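Local coordinates for protein phosphoribosyltransferase (Thermus thermophilus, PDB 1WD5) that is of unknown function but, as a predicted type I phosphoribosyltransferase, probably transfers a phosphoribosyl group between pyrophosphate and an acceptor, at residues Asp50-Gly58 with Ala134-Val143; Arg105-Arg113 with Asp196-Ala207. All coordinates share one frame; numbering follows the deposited sequence.

Contact 1: Asp50-Gly58 with Ala134-Val143; sequences DVVLVRKVG and ASMEAALSVV
Ala134, in the first turn of its helix, touches Lys56 loosely: its CB lies 4.4 Å from Lys56 CE, so the lysine meets it through the aliphatic part of its chain, while its ammonium is hydrogen-bonded to Pro63 O. One turn on, Ala138 turns its methyl toward the strand. CB sits 4.1 Å from Lys56 CA, and at the same distance from Val54 CG2, so it rests on the strand backbone as well as on a side chain. Such a small residue is consistent with the close approach here, the axes of strand 54-58 and helix 134-143 coming within 7.4 Å of each other at 104°, nearly perpendicular. This is the open alpha/beta fold of the type I phosphoribosyltransferases: the helix follows strand 122-126 and the loop that in this family binds PRPP, its acidic pair probably meeting the ribose hydroxyls and its Thr-Gly end the 5'-phosphate, then passes over one face of the sheet. Next, Val54 CG2 lies 3.8 Å from both Ala139 N and Ala139 CA, because chi1 of Val54 (-56°) puts CG2 between that residue's N and carbonyl carbon and leaves CG1, beside N, to meet the next turn. The Ala139 methyl meets Val52 CG2 at 4.1 Å. At Val142 the closest approach of the contact is made, CG2 to Val54 CG1 at 3.6 Å, the two side chains running alongside each other but pointing opposite ways. Val143 CG2 ends the line, 4.3 Å from Val52 CG2; no hydrogen bond crosses between the segments.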
loop_
_atom_site.group_PDB
_atom_site.type_symbol
_atom_site.label_atom_id
_atom_site.label_comp_id
_atom_site.label_asym_id
_atom_site.label_seq_id
_atom_site.Cartn_x
_atom_site.Cartn_y
_atom_site.Cartn_z
ATOM N N ASP A 50 1.744 10.345 -2.156
ATOM C CA ASP A 50 1.052 9.887 -3.354
ATOM C C ASP A 50 0.321 8.611 -2.981
ATOM O O ASP A 50 0.471 8.091 -1.871
ATOM C CB ASP A 50 2.026 9.625 -4.516
ATOM C CG ASP A 50 1.306 9.445 -5.851
ATOM O OD1 ASP A 50 0.080 9.680 -5.913
ATOM O OD2 ASP A 50 1.963 9.078 -6.844
ATOM N N VAL A 51 -0.487 8.114 -3.902
ATOM C CA VAL A 51 -1.244 6.908 -3.650
ATOM C C VAL A 51 -0.706 5.790 -4.533
ATOM O O VAL A 51 -0.195 6.044 -5.624
ATOM C CB VAL A 51 -2.732 7.139 -3.972
ATOM C CG1 VAL A 51 -2.882 7.535 -5.440
ATOM C CG2 VAL A 51 -3.533 5.895 -3.675
ATOM N N VAL A 52 -0.797 4.557 -4.047
ATOM C CA VAL A 52 -0.359 3.417 -4.834
ATOM C C VAL A 52 -1.655 2.774 -5.289
ATOM O O VAL A 52 -2.530 2.474 -4.473
ATOM C CB VAL A 52 0.507 2.423 -4.011
ATOM C CG1 VAL A 52 -0.230 1.958 -2.772
ATOM C CG2 VAL A 52 0.898 1.242 -4.886
ATOM N N LEU A 53 -1.782 2.596 -6.599
ATOM C CA LEU A 53 -2.987 2.040 -7.198
ATOM C C LEU A 53 -2.693 0.709 -7.876
ATOM O O LEU A 53 -2.117 0.665 -8.967
ATOM C CB LEU A 53 -3.542 3.050 -8.203
ATOM C CG LEU A 53 -3.974 4.373 -7.550
ATOM C CD1 LEU A 53 -4.040 5.502 -8.575
ATOM C CD2 LEU A 53 -5.328 4.167 -6.884
ATOM N N VAL A 54 -3.102 -0.372 -7.220
ATOM C CA VAL A 54 -2.852 -1.718 -7.718
ATOM C C VAL A 54 -3.981 -2.676 -7.333
ATOM O O VAL A 54 -4.819 -2.353 -6.488
ATOM C CB VAL A 54 -1.544 -2.273 -7.114
ATOM C CG1 VAL A 54 -0.385 -1.332 -7.406
ATOM C CG2 VAL A 54 -1.709 -2.433 -5.612
ATOM N N ARG A 55 -3.981 -3.853 -7.957
ATOM C CA ARG A 55 -4.960 -4.901 -7.689
ATOM C C ARG A 55 -4.259 -6.254 -7.689
ATOM O O ARG A 55 -3.319 -6.490 -8.452
ATOM C CB ARG A 55 -6.060 -4.925 -8.758
ATOM C CG ARG A 55 -7.040 -3.754 -8.702
ATOM C CD ARG A 55 -7.941 -3.840 -7.485
ATOM N NE ARG A 55 -8.767 -5.044 -7.504
ATOM C CZ ARG A 55 -9.502 -5.460 -6.477
ATOM N NH1 ARG A 55 -9.522 -4.769 -5.342
ATOM N NH2 ARG A 55 -10.202 -6.580 -6.572
ATOM N N LYS A 56 -4.718 -7.145 -6.826
ATOM C CA LYS A 56 -4.153 -8.479 -6.760
ATOM C C LYS A 56 -4.806 -9.333 -7.844
ATOM O O LYS A 56 -5.993 -9.175 -8.136
ATOM C CB LYS A 56 -4.427 -9.087 -5.385
ATOM C CG LYS A 56 -3.989 -10.532 -5.233
ATOM C CD LYS A 56 -5.175 -11.404 -4.871
ATOM C CE LYS A 56 -5.855 -10.909 -3.601
ATOM N NZ LYS A 56 -7.264 -11.380 -3.530
ATOM N N VAL A 57 -4.018 -10.214 -8.455
ATOM C CA VAL A 57 -4.506 -11.133 -9.483
ATOM C C VAL A 57 -4.524 -12.486 -8.782
ATOM O O VAL A 57 -3.468 -13.069 -8.525
ATOM C CB VAL A 57 -3.543 -11.174 -10.696
ATOM C CG1 VAL A 57 -3.953 -12.272 -11.660
ATOM C CG2 VAL A 57 -3.552 -9.830 -11.404
ATOM N N GLY A 58 -5.722 -12.968 -8.453
ATOM C CA GLY A 58 -5.852 -14.227 -7.742
ATOM C C GLY A 58 -5.853 -15.479 -8.591
ATOM O O GLY A 58 -6.031 -15.420 -9.803
ATOM N N ALA A 134 -2.568 -9.024 1.879
ATOM C CA ALA A 134 -2.881 -9.238 0.467
ATOM C C ALA A 134 -2.640 -8.005 -0.405
ATOM O O ALA A 134 -1.904 -8.069 -1.389
ATOM C CB ALA A 134 -4.326 -9.698 0.321
ATOM N N SER A 135 -3.262 -6.886 -0.050
ATOM C CA SER A 135 -3.097 -5.674 -0.838
ATOM C C SER A 135 -1.663 -5.149 -0.796
ATOM O O SER A 135 -1.132 -4.709 -1.817
ATOM C CB SER A 135 -4.067 -4.591 -0.356
ATOM O OG SER A 135 -5.407 -5.026 -0.494
HETATM N N MSE A 136 -1.033 -5.203 0.374
HETATM C CA MSE A 136 0.336 -4.715 0.502
HETATM C C MSE A 136 1.294 -5.517 -0.373
HETATM O O MSE A 136 2.197 -4.951 -0.986
HETATM C CB MSE A 136 0.799 -4.766 1.961
HETATM C CG MSE A 136 2.158 -4.128 2.187
HETATM SE SE MSE A 136 2.168 -2.350 1.834
HETATM C CE MSE A 136 1.334 -1.733 3.280
ATOM N N GLU A 137 1.096 -6.831 -0.442
ATOM C CA GLU A 137 1.961 -7.671 -1.270
ATOM C C GLU A 137 1.814 -7.289 -2.738
ATOM O O GLU A 137 2.794 -7.255 -3.481
ATOM C CB GLU A 137 1.633 -9.157 -1.084
ATOM C CG GLU A 137 2.118 -9.743 0.242
ATOM C CD GLU A 137 2.273 -11.256 0.190
ATOM O OE1 GLU A 137 3.078 -11.736 -0.636
ATOM O OE2 GLU A 137 1.595 -11.964 0.967
ATOM N N ALA A 138 0.588 -7.001 -3.160
ATOM C CA ALA A 138 0.357 -6.602 -4.540
ATOM C C ALA A 138 1.069 -5.279 -4.784
ATOM O O ALA A 138 1.673 -5.071 -5.839
ATOM C CB ALA A 138 -1.139 -6.452 -4.806
ATOM N N ALA A 139 0.998 -4.383 -3.802
ATOM C CA ALA A 139 1.647 -3.080 -3.923
ATOM C C ALA A 139 3.149 -3.265 -4.090
ATOM O O ALA A 139 3.773 -2.608 -4.920
ATOM C CB ALA A 139 1.362 -2.226 -2.691
ATOM N N LEU A 140 3.726 -4.159 -3.293
ATOM C CA LEU A 140 5.158 -4.430 -3.364
ATOM C C LEU A 140 5.553 -4.961 -4.736
ATOM O O LEU A 140 6.536 -4.514 -5.325
ATOM C CB LEU A 140 5.567 -5.450 -2.292
ATOM C CG LEU A 140 5.748 -4.954 -0.854
ATOM C CD1 LEU A 140 6.031 -6.135 0.060
ATOM C CD2 LEU A 140 6.899 -3.958 -0.794
ATOM N N SER A 141 4.784 -5.917 -5.245
ATOM C CA SER A 141 5.080 -6.505 -6.545
ATOM C C SER A 141 5.178 -5.462 -7.647
ATOM O O SER A 141 6.086 -5.518 -8.473
ATOM C CB SER A 141 4.021 -7.546 -6.908
ATOM O OG SER A 141 4.133 -8.680 -6.061
ATOM N N VAL A 142 4.249 -4.509 -7.662
ATOM C CA VAL A 142 4.260 -3.467 -8.684
ATOM C C VAL A 142 5.387 -2.464 -8.449
ATOM O O VAL A 142 6.143 -2.147 -9.365
ATOM C CB VAL A 142 2.910 -2.710 -8.734
ATOM C CG1 VAL A 142 3.006 -1.542 -9.708
ATOM C CG2 VAL A 142 1.791 -3.664 -9.166
ATOM N N VAL A 143 5.499 -1.972 -7.219
ATOM C CA VAL A 143 6.533 -1.003 -6.888
ATOM C C VAL A 143 7.951 -1.509 -7.164
ATOM O O VAL A 143 8.791 -0.753 -7.642
ATOM C CB VAL A 143 6.428 -0.569 -5.409
ATOM C CG1 VAL A 143 7.570 0.372 -5.057
ATOM C CG2 VAL A 143 5.085 0.121 -5.173
#

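Contact 2: Arg105-Arg113 with Asp196-Ala207; sequences RAERYRRVR and DEDVEAILLEWA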
loop_
_atom_site.group_PDB
_atom_site.type_symbol
_atom_site.label_atom_id
_atom_site.label_comp_id
_atom_site.label_asym_id
_atom_site.label_seq_id
_atom_site.Cartn_x
_atom_site.Cartn_y
_atom_site.Cartn_z
ATOM N N ARG A 105 -11.348 4.761 -10.476
ATOM C CA ARG A 105 -10.768 5.370 -9.286
ATOM C C ARG A 105 -9.410 5.993 -9.604
ATOM O O ARG A 105 -9.107 7.096 -9.153
ATOM C CB ARG A 105 -10.637 4.334 -8.164
ATOM C CG ARG A 105 -9.975 4.876 -6.903
ATOM C CD ARG A 105 -10.229 3.991 -5.684
ATOM N NE ARG A 105 -11.604 4.113 -5.200
ATOM C CZ ARG A 105 -12.606 3.312 -5.553
ATOM N NH1 ARG A 105 -12.399 2.306 -6.398
ATOM N NH2 ARG A 105 -13.822 3.522 -5.065
ATOM N N ALA A 106 -8.601 5.295 -10.392
ATOM C CA ALA A 106 -7.282 5.805 -10.767
ATOM C C ALA A 106 -7.396 7.088 -11.598
ATOM O O ALA A 106 -6.594 8.008 -11.437
ATOM C CB ALA A 106 -6.505 4.742 -11.549
ATOM N N GLU A 107 -8.389 7.149 -12.482
ATOM C CA GLU A 107 -8.572 8.334 -13.317
ATOM C C GLU A 107 -8.907 9.563 -12.483
ATOM O O GLU A 107 -8.352 10.637 -12.708
ATOM C CB GLU A 107 -9.684 8.120 -14.359
ATOM C CG GLU A 107 -9.461 6.936 -15.296
ATOM C CD GLU A 107 -10.440 6.909 -16.472
ATOM O OE1 GLU A 107 -11.608 7.326 -16.295
ATOM O OE2 GLU A 107 -10.045 6.457 -17.571
ATOM N N ARG A 108 -9.809 9.418 -11.516
ATOM C CA ARG A 108 -10.168 10.573 -10.703
ATOM C C ARG A 108 -9.052 11.022 -9.773
ATOM O O ARG A 108 -8.884 12.218 -9.550
ATOM C CB ARG A 108 -11.464 10.323 -9.917
ATOM C CG ARG A 108 -11.521 9.067 -9.087
ATOM C CD ARG A 108 -12.984 8.727 -8.779
ATOM N NE ARG A 108 -13.133 7.417 -8.145
ATOM C CZ ARG A 108 -14.267 6.723 -8.107
ATOM N NH1 ARG A 108 -15.367 7.208 -8.670
ATOM N NH2 ARG A 108 -14.300 5.539 -7.508
ATOM N N TYR A 109 -8.283 10.083 -9.232
ATOM C CA TYR A 109 -7.180 10.463 -8.353
ATOM C C TYR A 109 -6.088 11.159 -9.173
ATOM O O TYR A 109 -5.526 12.169 -8.746
ATOM C CB TYR A 109 -6.574 9.236 -7.662
ATOM C CG TYR A 109 -7.411 8.607 -6.555
ATOM C CD1 TYR A 109 -6.956 7.469 -5.886
ATOM C CD2 TYR A 109 -8.639 9.144 -6.171
ATOM C CE1 TYR A 109 -7.693 6.882 -4.868
ATOM C CE2 TYR A 109 -9.391 8.564 -5.144
ATOM C CZ TYR A 109 -8.908 7.430 -4.500
ATOM O OH TYR A 109 -9.623 6.840 -3.481
ATOM N N ARG A 110 -5.793 10.623 -10.354
ATOM C CA ARG A 110 -4.751 11.204 -11.197
ATOM C C ARG A 110 -5.135 12.559 -11.764
ATOM O O ARG A 110 -4.272 13.324 -12.188
ATOM C CB ARG A 110 -4.371 10.240 -12.326
ATOM C CG ARG A 110 -3.621 8.997 -11.837
ATOM C CD ARG A 110 -2.416 9.396 -10.992
ATOM N NE ARG A 110 -1.797 8.273 -10.286
ATOM C CZ ARG A 110 -1.167 8.394 -9.121
ATOM N NH1 ARG A 110 -1.084 9.585 -8.544
ATOM N NH2 ARG A 110 -0.613 7.341 -8.534
ATOM N N ARG A 111 -6.428 12.864 -11.769
ATOM C CA ARG A 111 -6.876 14.153 -12.268
ATOM C C ARG A 111 -6.487 15.261 -11.287
ATOM O O ARG A 111 -6.248 16.398 -11.694
ATOM C CB ARG A 111 -8.386 14.143 -12.475
ATOM C CG ARG A 111 -8.952 15.436 -13.044
ATOM C CD ARG A 111 -10.316 15.172 -13.652
ATOM N NE ARG A 111 -10.210 14.204 -14.736
ATOM C CZ ARG A 111 -11.024 13.165 -14.899
ATOM N NH1 ARG A 111 -12.014 12.957 -14.041
ATOM N NH2 ARG A 111 -10.847 12.331 -15.917
ATOM N N VAL A 112 -6.413 14.929 -9.999
ATOM C CA VAL A 112 -6.050 15.914 -8.980
ATOM C C VAL A 112 -4.581 15.865 -8.551
ATOM O O VAL A 112 -4.070 16.830 -7.987
ATOM C CB VAL A 112 -6.934 15.776 -7.715
ATOM C CG1 VAL A 112 -8.390 15.976 -8.076
ATOM C CG2 VAL A 112 -6.734 14.413 -7.075
ATOM N N ARG A 113 -3.902 14.745 -8.803
ATOM C CA ARG A 113 -2.484 14.611 -8.451
ATOM C C ARG A 113 -1.832 13.545 -9.333
ATOM O O ARG A 113 -2.149 12.359 -9.235
ATOM C CB ARG A 113 -2.338 14.297 -6.944
ATOM C CG ARG A 113 -1.538 13.045 -6.546
ATOM C CD ARG A 113 -0.075 13.107 -6.949
ATOM N NE ARG A 113 0.865 13.318 -5.846
ATOM C CZ ARG A 113 2.130 13.681 -6.040
ATOM N NH1 ARG A 113 2.570 13.862 -7.279
ATOM N NH2 ARG A 113 2.951 13.872 -5.016
ATOM N N ASP A 196 -13.667 8.633 -1.104
ATOM C CA ASP A 196 -12.837 8.939 -2.261
ATOM C C ASP A 196 -12.635 10.452 -2.303
ATOM O O ASP A 196 -11.556 10.930 -2.664
ATOM C CB ASP A 196 -13.504 8.460 -3.558
ATOM C CG ASP A 196 -13.353 6.960 -3.779
ATOM O OD1 ASP A 196 -12.210 6.452 -3.727
ATOM O OD2 ASP A 196 -14.375 6.287 -4.019
ATOM N N GLU A 197 -13.668 11.206 -1.930
ATOM C CA GLU A 197 -13.555 12.660 -1.924
ATOM C C GLU A 197 -12.536 13.095 -0.874
ATOM O O GLU A 197 -11.811 14.069 -1.073
ATOM C CB GLU A 197 -14.906 13.325 -1.642
ATOM C CG GLU A 197 -15.983 13.025 -2.677
ATOM C CD GLU A 197 -17.072 14.089 -2.716
ATOM O OE1 GLU A 197 -17.358 14.691 -1.656
ATOM O OE2 GLU A 197 -17.648 14.315 -3.806
ATOM N N ASP A 198 -12.478 12.379 0.250
ATOM C CA ASP A 198 -11.498 12.717 1.283
ATOM C C ASP A 198 -10.088 12.448 0.744
ATOM O O ASP A 198 -9.167 13.224 0.985
ATOM C CB ASP A 198 -11.728 11.901 2.562
ATOM C CG ASP A 198 -13.030 12.261 3.266
ATOM O OD1 ASP A 198 -13.450 13.436 3.191
ATOM O OD2 ASP A 198 -13.626 11.372 3.910
ATOM N N VAL A 199 -9.921 11.352 0.010
ATOM C CA VAL A 199 -8.612 11.032 -0.551
ATOM C C VAL A 199 -8.224 12.090 -1.576
ATOM O O VAL A 199 -7.077 12.523 -1.617
ATOM C CB VAL A 199 -8.595 9.646 -1.223
ATOM C CG1 VAL A 199 -7.268 9.433 -1.953
ATOM C CG2 VAL A 199 -8.789 8.554 -0.164
ATOM N N GLU A 200 -9.185 12.510 -2.393
ATOM C CA GLU A 200 -8.932 13.531 -3.404
ATOM C C GLU A 200 -8.509 14.844 -2.761
ATOM O O GLU A 200 -7.620 15.532 -3.266
ATOM C CB GLU A 200 -10.178 13.770 -4.255
ATOM C CG GLU A 200 -10.414 12.735 -5.345
ATOM C CD GLU A 200 -11.660 13.038 -6.165
ATOM O OE1 GLU A 200 -11.858 14.217 -6.537
ATOM O OE2 GLU A 200 -12.435 12.096 -6.443
ATOM N N ALA A 201 -9.158 15.196 -1.655
ATOM C CA ALA A 201 -8.843 16.433 -0.940
ATOM C C ALA A 201 -7.388 16.395 -0.472
ATOM O O ALA A 201 -6.662 17.384 -0.581
ATOM C CB ALA A 201 -9.769 16.593 0.253
ATOM N N ILE A 202 -6.968 15.244 0.045
ATOM C CA ILE A 202 -5.600 15.082 0.515
ATOM C C ILE A 202 -4.615 15.161 -0.647
ATOM O O ILE A 202 -3.617 15.877 -0.570
ATOM C CB ILE A 202 -5.425 13.737 1.237
ATOM C CG1 ILE A 202 -6.241 13.745 2.532
ATOM C CG2 ILE A 202 -3.952 13.488 1.529
ATOM C CD1 ILE A 202 -6.230 12.433 3.272
ATOM N N LEU A 203 -4.907 14.439 -1.725
ATOM C CA LEU A 203 -4.043 14.424 -2.900
ATOM C C LEU A 203 -3.848 15.802 -3.550
ATOM O O LEU A 203 -2.772 16.100 -4.076
ATOM C CB LEU A 203 -4.597 13.444 -3.944
ATOM C CG LEU A 203 -4.545 11.945 -3.620
ATOM C CD1 LEU A 203 -5.213 11.151 -4.742
ATOM C CD2 LEU A 203 -3.100 11.505 -3.459
ATOM N N LEU A 204 -4.892 16.629 -3.520
ATOM C CA LEU A 204 -4.850 17.968 -4.114
ATOM C C LEU A 204 -3.746 18.852 -3.548
ATOM O O LEU A 204 -3.142 19.641 -4.276
ATOM C CB LEU A 204 -6.202 18.670 -3.932
ATOM C CG LEU A 204 -7.323 18.283 -4.899
ATOM C CD1 LEU A 204 -8.665 18.788 -4.382
ATOM C CD2 LEU A 204 -7.028 18.866 -6.276
ATOM N N GLU A 205 -3.489 18.723 -2.250
ATOM C CA GLU A 205 -2.455 19.517 -1.587
ATOM C C GLU A 205 -1.045 19.193 -2.093
ATOM O O GLU A 205 -0.106 19.966 -1.864
ATOM C CB GLU A 205 -2.495 19.290 -0.069
ATOM C CG GLU A 205 -3.576 20.056 0.693
ATOM C CD GLU A 205 -3.363 21.568 0.665
ATOM O OE1 GLU A 205 -3.590 22.186 -0.395
ATOM O OE2 GLU A 205 -2.965 22.142 1.700
ATOM N N TRP A 206 -0.890 18.062 -2.778
ATOM C CA TRP A 206 0.431 17.669 -3.264
ATOM C C TRP A 206 0.680 17.863 -4.754
ATOM O O TRP A 206 1.728 17.470 -5.265
ATOM C CB TRP A 206 0.724 16.214 -2.879
ATOM C CG TRP A 206 0.725 15.990 -1.388
ATOM C CD1 TRP A 206 -0.350 15.686 -0.602
ATOM C CD2 TRP A 206 1.846 16.117 -0.503
ATOM N NE1 TRP A 206 0.032 15.619 0.723
ATOM C CE2 TRP A 206 1.374 15.879 0.808
ATOM C CE3 TRP A 206 3.204 16.409 -0.690
ATOM C CZ2 TRP A 206 2.213 15.926 1.925
ATOM C CZ3 TRP A 206 4.038 16.454 0.428
ATOM C CH2 TRP A 206 3.537 16.214 1.715
ATOM N N ALA A 207 -0.274 18.463 -5.453
ATOM C CA ALA A 207 -0.108 18.697 -6.881
ATOM C C ALA A 207 0.598 20.039 -7.056
ATOM O O ALA A 207 0.703 20.817 -6.111
ATOM C CB ALA A 207 -1.467 18.717 -7.568
HETATM O O HOH W 1 -11.098 14.013 -9.797
#
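Tyr109 and Asp196 meet at the end of a side chain that runs along one flank of the helix 196-204. Tyr109 CB begins at Leu203, 3.7 Å from its CD1, and CG stays beside that same methyl. Farther out, ring atom CD2 lies 4.1 Å from Glu200 CG. Val199 CG1 sits over one face as a CH-pi contact, 3.9 Å from the ring centroid and 23° off the normal, while CG of Arg105, from the tyrosine's own helix, lies over the opposite face. The ring is thus a knob in a hole made by Asp196, Val199, Glu200 and Leu203, where the C-terminal helix packs on the long helix 88-112 with segment axes 9.2 Å apart and inclined by 31°. At the tip, Tyr109 OH donates to the anti lone pair of Asp196 OD1 at 2.6 Å. Arg105 grips the same carboxylate side-on from the syn side, Arg105 NE reaching Asp196 OD1 at 2.8 Å and Arg105 NH2 reaching Asp196 OD2 at 3.0 Å. Arg108 NH2 adds only charge, lying near OD2 without an N-H aimed at it. With an alanine at Asp196, the Tyr109 hydroxyl would probably lose its acceptor and two neighbouring guanidinium groups their shared counter-charge. Arg108 NE is buried with no partner in the model.

The centres of the two contacts lie about 18 Å apart, yet the strand of contact 1 also touches the long helix of contact 2. Val54 turns toward helix 134-143, whereas Leu53 points away from it, and Leu53 CD2 comes 3.8 Å from Tyr109 CD1, so helices 134-144 and 88-112 flank the strand on its two faces. A polar tie adds to this: Arg110 NH1 forms a salt bridge to Asp50 OD1 at 2.9 Å. Arg32, which touches Tyr109, Asp196 and Val199, belongs to the loop that binds pyrophosphate in related enzymes. Contact 1 thus probably borders the active site directly, at the N-terminal end of helix 134-144, and contact 2 only through Arg32.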